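Local coordinates for DNA double-strand break repair nuclease NurA (Sulfolobus solfataricus, PDB 2YGK), which is a manganese-dependent homodimeric nuclease that processes DNA ends in double-strand break repair, probably acting with HerA in resection of the 5' strand, at residues A[261-270]-A[287-298]; A[61-71]-A[316-327]. All coordinates share one frame; numbering follows the deposited sequence.

Overall arrangement
From the N terminus the chain first reaches 61-71, the turn between strands 54-65 and 70-82 of the large mixed sheet. It then runs through most of the fold before interaction 1 closes a short loop of 16 residues, from 261-270 at the end of strand 255-262 to 287-298, running from the end of helix 280-291 into a small hairpin. Interaction 2 closes last, when helix 313-330 returns to 61-71 after 244 intervening residues. The short loop is thus contained in the long one, and the two do not cross. Their centres lie 39 Å apart, on opposite sides of the chain's centre, and their nearest atoms about 15 Å apart, yet both reach the same sheet.

Interaction 1 of 2, residues A[261-270]-A[287-298]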
loop_
_atom_site.group_PDB
_atom_site.type_symbol
_atom_site.label_atom_id
_atom_site.label_comp_id
_atom_site.label_asym_id
_atom_site.label_seq_id
_atom_site.Cartn_x
_atom_site.Cartn_y
_atom_site.Cartn_z
ATOM N N THR A 261 22.292 15.861 4.965
ATOM C CA THR A 261 22.612 17.285 4.979
ATOM C C THR A 261 21.321 18.016 5.231
ATOM O O THR A 261 20.240 17.510 4.922
ATOM C CB THR A 261 23.259 17.748 3.610
ATOM O OG1 THR A 261 23.636 19.151 3.648
ATOM C CG2 THR A 261 22.313 17.468 2.479
ATOM N N ARG A 262 21.468 19.176 5.864
ATOM C CA ARG A 262 20.454 20.180 5.972
ATOM C C ARG A 262 21.021 21.343 5.238
ATOM O O ARG A 262 22.084 21.826 5.632
ATOM C CB ARG A 262 20.230 20.561 7.441
ATOM C CG ARG A 262 19.256 21.734 7.618
ATOM C CD ARG A 262 19.017 22.070 9.067
ATOM N NE ARG A 262 18.305 21.034 9.838
ATOM C CZ ARG A 262 18.816 20.267 10.808
ATOM N NH1 ARG A 262 20.087 20.363 11.169
ATOM N NH2 ARG A 262 18.041 19.378 11.438
ATOM N N LEU A 263 20.321 21.820 4.206
ATOM C CA LEU A 263 20.818 22.894 3.330
ATOM C C LEU A 263 20.600 24.277 3.902
ATOM O O LEU A 263 21.248 25.231 3.465
ATOM C CB LEU A 263 20.157 22.844 1.961
ATOM C CG LEU A 263 20.433 21.513 1.262
ATOM C CD1 LEU A 263 19.489 21.365 0.142
ATOM C CD2 LEU A 263 21.897 21.339 0.800
ATOM N N ASP A 264 19.702 24.380 4.880
ATOM C CA ASP A 264 19.199 25.660 5.369
ATOM C C ASP A 264 18.822 25.523 6.842
ATOM O O ASP A 264 18.134 24.555 7.239
ATOM C CB ASP A 264 17.996 26.041 4.537
ATOM C CG ASP A 264 17.394 27.351 4.936
ATOM O OD1 ASP A 264 17.905 28.010 5.874
ATOM O OD2 ASP A 264 16.368 27.722 4.298
ATOM N N ASN A 265 19.303 26.472 7.650
ATOM C CA ASN A 265 19.049 26.498 9.083
ATOM C C ASN A 265 17.590 26.252 9.396
ATOM O O ASN A 265 16.747 26.950 8.882
ATOM C CB ASN A 265 19.421 27.857 9.647
ATOM C CG ASN A 265 20.917 28.033 9.862
ATOM O OD1 ASN A 265 21.701 27.078 9.797
ATOM N ND2 ASN A 265 21.316 29.258 10.180
ATOM N N GLY A 266 17.297 25.259 10.227
ATOM C CA GLY A 266 15.952 25.046 10.744
ATOM C C GLY A 266 15.062 24.176 9.888
ATOM O O GLY A 266 13.924 23.874 10.268
ATOM N N LYS A 267 15.577 23.742 8.744
ATOM C CA LYS A 267 14.771 22.995 7.772
ATOM C C LYS A 267 15.051 21.501 7.815
ATOM O O LYS A 267 15.730 21.006 8.712
ATOM C CB LYS A 267 15.018 23.568 6.388
ATOM C CG LYS A 267 14.685 25.035 6.318
ATOM C CD LYS A 267 13.212 25.251 6.656
ATOM C CE LYS A 267 12.769 26.670 6.384
ATOM N NZ LYS A 267 13.473 27.623 7.235
ATOM N N ARG A 268 14.469 20.776 6.875
ATOM C CA ARG A 268 14.476 19.327 6.876
ATOM C C ARG A 268 15.872 18.849 6.612
ATOM O O ARG A 268 16.670 19.586 6.065
ATOM C CB ARG A 268 13.558 18.826 5.768
ATOM C CG ARG A 268 14.030 19.284 4.375
ATOM C CD ARG A 268 13.336 18.547 3.288
ATOM N NE ARG A 268 11.941 18.945 3.233
ATOM C CZ ARG A 268 10.893 18.139 3.412
ATOM N NH1 ARG A 268 11.051 16.845 3.683
ATOM N NH2 ARG A 268 9.662 18.648 3.320
ATOM N N VAL A 269 16.170 17.624 7.012
ATOM C CA VAL A 269 17.391 16.965 6.642
ATOM C C VAL A 269 17.031 16.026 5.496
ATOM O O VAL A 269 15.983 15.332 5.538
ATOM C CB VAL A 269 17.951 16.143 7.812
ATOM C CG1 VAL A 269 19.168 15.345 7.379
ATOM C CG2 VAL A 269 18.284 17.056 9.046
ATOM N N ILE A 270 17.905 15.981 4.487
ATOM C CA ILE A 270 17.771 15.032 3.381
ATOM C C ILE A 270 18.963 14.069 3.346
ATOM O O ILE A 270 20.051 14.401 3.837
ATOM C CB ILE A 270 17.685 15.759 2.047
ATOM C CG1 ILE A 270 18.968 16.525 1.747
ATOM C CG2 ILE A 270 16.523 16.720 2.043
ATOM C CD1 ILE A 270 18.953 17.321 0.417
HETATM N N MSE A 287 26.671 20.970 -1.169
HETATM C CA MSE A 287 25.693 21.722 -0.410
HETATM C C MSE A 287 25.539 23.135 -0.965
HETATM O O MSE A 287 24.446 23.632 -1.132
HETATM C CB MSE A 287 26.127 21.812 1.051
HETATM C CG MSE A 287 25.991 20.512 1.782
HETATM SE SE MSE A 287 26.521 20.637 3.626
HETATM C CE MSE A 287 25.372 22.032 4.329
ATOM N N ASP A 288 26.666 23.783 -1.221
ATOM C CA ASP A 288 26.698 25.191 -1.625
ATOM C C ASP A 288 25.991 25.375 -2.932
ATOM O O ASP A 288 25.160 26.262 -3.074
ATOM C CB ASP A 288 28.139 25.665 -1.733
ATOM C CG ASP A 288 28.749 26.013 -0.383
ATOM O OD1 ASP A 288 27.989 25.990 0.618
ATOM O OD2 ASP A 288 29.986 26.301 -0.322
ATOM N N ARG A 289 26.298 24.495 -3.876
ATOM C CA ARG A 289 25.627 24.449 -5.179
ATOM C C ARG A 289 24.138 24.072 -5.119
ATOM O O ARG A 289 23.308 24.677 -5.803
ATOM C CB ARG A 289 26.385 23.485 -6.101
ATOM C CG ARG A 289 27.787 23.950 -6.424
ATOM C CD ARG A 289 28.636 22.803 -6.839
ATOM N NE ARG A 289 29.934 23.229 -7.369
ATOM C CZ ARG A 289 30.935 22.402 -7.675
ATOM N NH1 ARG A 289 30.836 21.089 -7.488
ATOM N NH2 ARG A 289 32.061 22.890 -8.159
ATOM N N LEU A 290 23.790 23.075 -4.319
ATOM C CA LEU A 290 22.363 22.758 -4.129
ATOM C C LEU A 290 21.586 23.900 -3.475
ATOM O O LEU A 290 20.427 24.132 -3.838
ATOM C CB LEU A 290 22.159 21.542 -3.262
ATOM C CG LEU A 290 22.465 20.214 -3.902
ATOM C CD1 LEU A 290 22.568 19.161 -2.815
ATOM C CD2 LEU A 290 21.381 19.938 -4.945
ATOM N N SER A 291 22.206 24.587 -2.509
ATOM C CA SER A 291 21.548 25.700 -1.836
ATOM C C SER A 291 21.097 26.772 -2.850
ATOM O O SER A 291 20.086 27.437 -2.657
ATOM C CB SER A 291 22.448 26.302 -0.726
ATOM O OG SER A 291 22.632 25.421 0.411
ATOM N N GLY A 292 21.816 26.924 -3.948
ATOM C CA GLY A 292 21.482 27.943 -4.933
ATOM C C GLY A 292 20.292 27.630 -5.814
ATOM O O GLY A 292 19.852 28.482 -6.575
ATOM N N VAL A 293 19.754 26.418 -5.741
ATOM C CA VAL A 293 18.536 26.100 -6.471
ATOM C C VAL A 293 17.485 25.524 -5.525
ATOM O O VAL A 293 16.526 24.892 -5.973
ATOM C CB VAL A 293 18.818 25.106 -7.593
ATOM C CG1 VAL A 293 19.910 25.668 -8.484
ATOM C CG2 VAL A 293 19.229 23.758 -7.014
ATOM N N SER A 294 17.672 25.771 -4.232
ATOM C CA SER A 294 16.866 25.203 -3.183
ATOM C C SER A 294 15.957 26.243 -2.606
ATOM O O SER A 294 16.293 27.430 -2.521
ATOM C CB SER A 294 17.735 24.676 -2.049
ATOM O OG SER A 294 18.383 23.477 -2.432
ATOM N N ILE A 295 14.792 25.781 -2.201
ATOM C CA ILE A 295 13.861 26.572 -1.428
ATOM C C ILE A 295 13.529 25.838 -0.162
ATOM O O ILE A 295 13.249 24.622 -0.200
ATOM C CB ILE A 295 12.618 26.856 -2.242
ATOM C CG1 ILE A 295 12.954 28.017 -3.156
ATOM C CG2 ILE A 295 11.436 27.239 -1.349
ATOM C CD1 ILE A 295 12.055 28.061 -4.320
ATOM N N LYS A 296 13.571 26.572 0.950
ATOM C CA LYS A 296 13.273 26.004 2.270
ATOM C C LYS A 296 13.918 24.650 2.465
ATOM O O LYS A 296 13.275 23.746 2.958
ATOM C CB LYS A 296 11.768 25.869 2.509
ATOM C CG LYS A 296 11.101 27.185 2.982
ATOM C CD LYS A 296 9.602 27.216 2.613
ATOM C CE LYS A 296 8.990 28.565 2.963
ATOM N NZ LYS A 296 9.115 28.831 4.416
ATOM N N GLY A 297 15.186 24.524 2.067
ATOM C CA GLY A 297 15.977 23.374 2.412
ATOM C C GLY A 297 15.941 22.271 1.391
ATOM O O GLY A 297 16.639 21.282 1.590
ATOM N N TYR A 298 15.185 22.434 0.289
ATOM C CA TYR A 298 15.058 21.386 -0.731
ATOM C C TYR A 298 15.176 21.887 -2.180
ATOM O O TYR A 298 14.608 22.929 -2.533
ATOM C CB TYR A 298 13.694 20.712 -0.568
ATOM C CG TYR A 298 13.500 19.436 -1.351
ATOM C CD1 TYR A 298 14.039 18.259 -0.903
ATOM C CD2 TYR A 298 12.788 19.425 -2.554
ATOM C CE1 TYR A 298 13.859 17.056 -1.617
ATOM C CE2 TYR A 298 12.607 18.250 -3.278
ATOM C CZ TYR A 298 13.148 17.058 -2.797
ATOM O OH TYR A 298 12.962 15.850 -3.459
HETATM O O HOH W 1 17.092 26.668 1.415
#
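Ile-270 CG2 meets the Tyr-298 ring at its edge, near the ring plane and 4.1 Å from CD1, while Arg-268 CD comes to the same atom obliquely; Lys-202 adds a cation-pi contact. The Arg-262 guanidinium braces its own segment: Val-269 CG2 covers one face toward the rim, and Lys-267 O lies in the guanidinium plane, accepting from NE (2.8 Å, N-H...O 160°) although NE is tilted from the carbonyl plane. NH1 is hydrogen-bonded to Thr-224 OG1 and Lys-226 O, NH2 to Leu-220 O.

Leu-263 buries the most surface. With CG anti to its carbonyl carbon (chi1 -60°), it splits its two methyls between partners: CD2 lies 4.1 Å from Leu-290 CB, and CD1 sits against Gly-297 O (3.2 Å) and beside Ser-294 OG. That hydroxyl donates a hydrogen bond to Leu-290 O. The selenium of selenomethionine Met-287 passes 3.2 Å from Thr-261 OG1, which is hydrogen-bonded to Gly-228 O. No direct hydrogen bond joins the segments, but a water donates to Asp-264 OD2 and accepts from Gly-297 N (2.9 Å). A CB on Gly-297 would clash with Lys-267 CB.

Two tight turns abut: the type II turn 264-267, ending the hairpin of strands 255-262 and 270-275, and the type I' turn 295-298 of a two-residue beta hairpin. The latter delivers Tyr-298 onto the manganese ligand Asp-133, beside the metal site of this RNase H-clan nuclease.

Interaction 2 of 2, residues A[61-71]-A[316-327]; sequences SFGRPMRIGIV and REKIIKLVGSKL
Phe-62 reaches from strand 61-65 toward helix 316-327: its CB and ring face meet Arg-316, its tip Ile-319 and Ile-320. The CB lies 3.7 Å from Arg-316 NE. Next comes the ring, one face of which takes Arg-316 CG almost exactly over the centre, 3.8 Å from the ring centroid and 8° off the normal: a CH-pi contact. At the tip, CZ is 4.1 Å from Ile-319 CB and also touches Ile-320 CD1, both at the ring edge. A chi1 of 89°, with CG between the backbone N and the carbonyl carbon, turns the ring against the Arg-316 stem. Phe-311 adds a further ring contact.

With the ring cut back to an alanine, the Arg-316 methylenes would probably lose the face they pack on, leaving a gap beside Ile-319 and Ile-320.

Ile-320 divides its branches: CD1 goes to Phe-62 and Val-71, whereas CG2 packs 3.6 Å from the selenium of selenomethionine Met-66 and meets the guanidinium edge of Arg-64. Further along, Val-71 CG1 and Val-323 CG2 come tip to tip at 3.8 Å. In the turn itself, Ile-68 O is hydrogen-bonded to Tyr-214 OH of the second subunit, so the contact borders the dimer interface.

No hydrogen bond or salt bridge crosses between the segments. The Arg-316 guanidinium plane is turned 82° from the ring, and the contact appears to rest mainly on apolar and CH-pi packing.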
loop_
_atom_site.group_PDB
_atom_site.type_symbol
_atom_site.label_atom_id
_atom_site.label_comp_id
_atom_site.label_asym_id
_atom_site.label_seq_id
_atom_site.Cartn_x
_atom_site.Cartn_y
_atom_site.Cartn_z
ATOM N N SER A 61 2.515 8.090 -10.569
ATOM C CA SER A 61 1.802 6.924 -11.038
ATOM C C SER A 61 0.586 6.608 -10.185
ATOM O O SER A 61 0.493 7.046 -9.066
ATOM C CB SER A 61 2.690 5.680 -10.953
ATOM O OG SER A 61 2.599 5.174 -9.626
ATOM N N PHE A 62 -0.324 5.813 -10.738
ATOM C CA PHE A 62 -1.433 5.306 -9.984
ATOM C C PHE A 62 -2.078 4.191 -10.779
ATOM O O PHE A 62 -1.905 4.101 -11.989
ATOM C CB PHE A 62 -2.452 6.412 -9.649
ATOM C CG PHE A 62 -3.513 6.595 -10.675
ATOM C CD1 PHE A 62 -3.259 7.345 -11.824
ATOM C CD2 PHE A 62 -4.767 5.986 -10.511
ATOM C CE1 PHE A 62 -4.250 7.505 -12.803
ATOM C CE2 PHE A 62 -5.770 6.115 -11.491
ATOM C CZ PHE A 62 -5.504 6.876 -12.648
ATOM N N GLY A 63 -2.820 3.360 -10.071
ATOM C CA GLY A 63 -3.597 2.305 -10.690
ATOM C C GLY A 63 -4.827 2.032 -9.878
ATOM O O GLY A 63 -4.741 1.923 -8.664
ATOM N N ARG A 64 -5.971 1.959 -10.543
ATOM C CA ARG A 64 -7.233 1.725 -9.860
ATOM C C ARG A 64 -7.850 0.390 -10.292
ATOM O O ARG A 64 -8.115 0.182 -11.479
ATOM C CB ARG A 64 -8.212 2.875 -10.090
ATOM C CG ARG A 64 -9.353 2.821 -9.099
ATOM C CD ARG A 64 -10.412 3.893 -9.278
ATOM N NE ARG A 64 -11.630 3.535 -8.524
ATOM C CZ ARG A 64 -12.870 3.412 -9.027
ATOM N NH1 ARG A 64 -13.140 3.630 -10.314
ATOM N NH2 ARG A 64 -13.874 3.076 -8.221
ATOM N N PRO A 65 -8.058 -0.523 -9.327
ATOM C CA PRO A 65 -8.700 -1.821 -9.583
ATOM C C PRO A 65 -10.088 -1.641 -10.153
ATOM O O PRO A 65 -10.915 -0.994 -9.543
ATOM C CB PRO A 65 -8.792 -2.451 -8.190
ATOM C CG PRO A 65 -7.643 -1.822 -7.435
ATOM C CD PRO A 65 -7.508 -0.437 -7.961
HETATM N N MSE A 66 -10.321 -2.172 -11.331
HETATM C CA MSE A 66 -11.612 -2.069 -11.947
HETATM C C MSE A 66 -11.961 -3.371 -12.639
HETATM O O MSE A 66 -11.170 -4.317 -12.634
HETATM C CB MSE A 66 -11.631 -0.891 -12.909
HETATM C CG MSE A 66 -11.977 0.402 -12.199
HETATM SE SE MSE A 66 -11.605 1.941 -13.287
HETATM C CE MSE A 66 -13.035 1.839 -14.603
ATOM N N ARG A 67 -13.159 -3.431 -13.201
ATOM C CA ARG A 67 -13.606 -4.644 -13.835
ATOM C C ARG A 67 -12.776 -4.959 -15.079
ATOM O O ARG A 67 -12.308 -6.072 -15.219
ATOM C CB ARG A 67 -15.098 -4.575 -14.127
ATOM C CG ARG A 67 -15.942 -4.625 -12.870
ATOM C CD ARG A 67 -17.382 -4.853 -13.190
ATOM N NE ARG A 67 -17.972 -3.757 -13.950
ATOM C CZ ARG A 67 -18.793 -2.824 -13.461
ATOM N NH1 ARG A 67 -19.154 -2.804 -12.172
ATOM N NH2 ARG A 67 -19.261 -1.888 -14.283
ATOM N N ILE A 68 -12.555 -3.985 -15.953
ATOM C CA ILE A 68 -11.714 -4.199 -17.138
ATOM C C ILE A 68 -10.262 -4.573 -16.777
ATOM O O ILE A 68 -9.541 -5.127 -17.595
ATOM C CB ILE A 68 -11.729 -2.963 -18.057
ATOM C CG1 ILE A 68 -11.377 -3.322 -19.499
ATOM C CG2 ILE A 68 -10.771 -1.881 -17.560
ATOM C CD1 ILE A 68 -12.460 -4.044 -20.251
ATOM N N GLY A 69 -9.853 -4.261 -15.544
ATOM C CA GLY A 69 -8.560 -4.628 -15.002
ATOM C C GLY A 69 -8.046 -3.472 -14.173
ATOM O O GLY A 69 -8.833 -2.656 -13.727
ATOM N N ILE A 70 -6.717 -3.390 -14.012
ATOM C CA ILE A 70 -6.065 -2.306 -13.299
ATOM C C ILE A 70 -5.736 -1.189 -14.269
ATOM O O ILE A 70 -4.782 -1.286 -15.045
ATOM C CB ILE A 70 -4.750 -2.747 -12.627
ATOM C CG1 ILE A 70 -4.910 -4.083 -11.902
ATOM C CG2 ILE A 70 -4.275 -1.665 -11.657
ATOM C CD1 ILE A 70 -6.041 -4.076 -10.912
ATOM N N VAL A 71 -6.509 -0.114 -14.213
ATOM C CA VAL A 71 -6.301 1.019 -15.097
ATOM C C VAL A 71 -5.239 1.911 -14.499
ATOM O O VAL A 71 -5.454 2.448 -13.436
ATOM C CB VAL A 71 -7.576 1.845 -15.264
ATOM C CG1 VAL A 71 -7.304 3.080 -16.137
ATOM C CG2 VAL A 71 -8.712 0.976 -15.871
ATOM N N ARG A 316 -6.939 11.558 -11.561
ATOM C CA ARG A 316 -7.456 10.205 -11.502
ATOM C C ARG A 316 -8.916 10.104 -11.970
ATOM O O ARG A 316 -9.278 9.169 -12.667
ATOM C CB ARG A 316 -7.382 9.690 -10.073
ATOM C CG ARG A 316 -6.017 9.517 -9.541
ATOM C CD ARG A 316 -6.076 8.997 -8.127
ATOM N NE ARG A 316 -4.754 8.541 -7.729
ATOM C CZ ARG A 316 -3.903 9.211 -6.967
ATOM N NH1 ARG A 316 -4.246 10.402 -6.461
ATOM N NH2 ARG A 316 -2.705 8.674 -6.702
ATOM N N GLU A 317 -9.746 11.057 -11.546
ATOM C CA GLU A 317 -11.143 11.111 -11.929
ATOM C C GLU A 317 -11.252 11.199 -13.447
ATOM O O GLU A 317 -11.963 10.411 -14.054
ATOM C CB GLU A 317 -11.820 12.313 -11.245
ATOM C CG GLU A 317 -13.349 12.430 -11.388
ATOM C CD GLU A 317 -13.939 13.668 -10.645
ATOM O OE1 GLU A 317 -13.160 14.444 -10.000
ATOM O OE2 GLU A 317 -15.189 13.855 -10.724
ATOM N N LYS A 318 -10.527 12.139 -14.049
ATOM C CA LYS A 318 -10.558 12.345 -15.499
ATOM C C LYS A 318 -10.190 11.081 -16.264
ATOM O O LYS A 318 -10.878 10.700 -17.211
ATOM C CB LYS A 318 -9.579 13.452 -15.914
ATOM C CG LYS A 318 -9.951 14.845 -15.457
ATOM C CD LYS A 318 -11.115 15.396 -16.284
ATOM C CE LYS A 318 -11.500 16.829 -15.888
ATOM N NZ LYS A 318 -12.651 17.330 -16.711
ATOM N N ILE A 319 -9.092 10.454 -15.845
ATOM C CA ILE A 319 -8.513 9.298 -16.536
ATOM C C ILE A 319 -9.559 8.185 -16.599
ATOM O O ILE A 319 -9.871 7.685 -17.691
ATOM C CB ILE A 319 -7.192 8.774 -15.839
ATOM C CG1 ILE A 319 -6.095 9.862 -15.755
ATOM C CG2 ILE A 319 -6.636 7.545 -16.537
ATOM C CD1 ILE A 319 -5.283 10.123 -17.011
ATOM N N ILE A 320 -10.116 7.834 -15.435
ATOM C CA ILE A 320 -11.156 6.784 -15.343
ATOM C C ILE A 320 -12.365 7.063 -16.240
ATOM O O ILE A 320 -12.796 6.206 -17.003
ATOM C CB ILE A 320 -11.682 6.593 -13.896
ATOM C CG1 ILE A 320 -10.537 6.380 -12.922
ATOM C CG2 ILE A 320 -12.613 5.394 -13.838
ATOM C CD1 ILE A 320 -9.379 5.648 -13.541
ATOM N N LYS A 321 -12.891 8.273 -16.128
ATOM C CA LYS A 321 -13.939 8.742 -17.005
ATOM C C LYS A 321 -13.604 8.493 -18.467
ATOM O O LYS A 321 -14.433 7.971 -19.205
ATOM C CB LYS A 321 -14.239 10.227 -16.754
ATOM C CG LYS A 321 -15.178 10.441 -15.558
ATOM C CD LYS A 321 -15.302 11.906 -15.140
ATOM C CE LYS A 321 -16.165 12.027 -13.884
ATOM N NZ LYS A 321 -16.614 13.417 -13.630
ATOM N N LEU A 322 -12.391 8.850 -18.886
ATOM C CA LEU A 322 -12.001 8.624 -20.291
ATOM C C LEU A 322 -12.031 7.140 -20.669
ATOM O O LEU A 322 -12.639 6.748 -21.671
ATOM C CB LEU A 322 -10.619 9.204 -20.610
ATOM C CG LEU A 322 -10.567 10.718 -20.738
ATOM C CD1 LEU A 322 -9.124 11.156 -20.920
ATOM C CD2 LEU A 322 -11.413 11.206 -21.896
ATOM N N VAL A 323 -11.368 6.335 -19.847
ATOM C CA VAL A 323 -11.249 4.905 -20.082
ATOM C C VAL A 323 -12.605 4.246 -20.111
ATOM O O VAL A 323 -12.877 3.450 -20.989
ATOM C CB VAL A 323 -10.344 4.238 -19.012
ATOM C CG1 VAL A 323 -10.546 2.728 -18.970
ATOM C CG2 VAL A 323 -8.878 4.598 -19.284
ATOM N N GLY A 324 -13.458 4.600 -19.158
ATOM C CA GLY A 324 -14.816 4.062 -19.099
ATOM C C GLY A 324 -15.700 4.475 -20.253
ATOM O O GLY A 324 -16.666 3.799 -20.539
ATOM N N SER A 325 -15.380 5.591 -20.899
ATOM C CA SER A 325 -16.068 6.004 -22.115
ATOM C C SER A 325 -15.620 5.149 -23.296
ATOM O O SER A 325 -16.441 4.742 -24.113
ATOM C CB SER A 325 -15.814 7.482 -22.429
ATOM O OG SER A 325 -16.513 8.337 -21.545
ATOM N N LYS A 326 -14.318 4.880 -23.383
ATOM C CA LYS A 326 -13.770 4.090 -24.488
ATOM C C LYS A 326 -14.187 2.625 -24.414
ATOM O O LYS A 326 -14.140 1.928 -25.413
ATOM C CB LYS A 326 -12.240 4.205 -24.555
ATOM C CG LYS A 326 -11.724 5.597 -24.950
ATOM C CD LYS A 326 -10.585 5.530 -25.980
ATOM C CE LYS A 326 -9.816 6.849 -26.072
ATOM N NZ LYS A 326 -8.756 6.828 -27.130
ATOM N N LEU A 327 -14.575 2.164 -23.229
ATOM C CA LEU A 327 -15.237 0.867 -23.082
ATOM C C LEU A 327 -16.656 0.895 -23.631
ATOM O O LEU A 327 -17.037 0.080 -24.472
ATOM C CB LEU A 327 -15.340 0.483 -21.614
ATOM C CG LEU A 327 -14.075 -0.061 -20.995
ATOM C CD1 LEU A 327 -14.201 0.008 -19.490
ATOM C CD2 LEU A 327 -13.854 -1.485 -21.466
#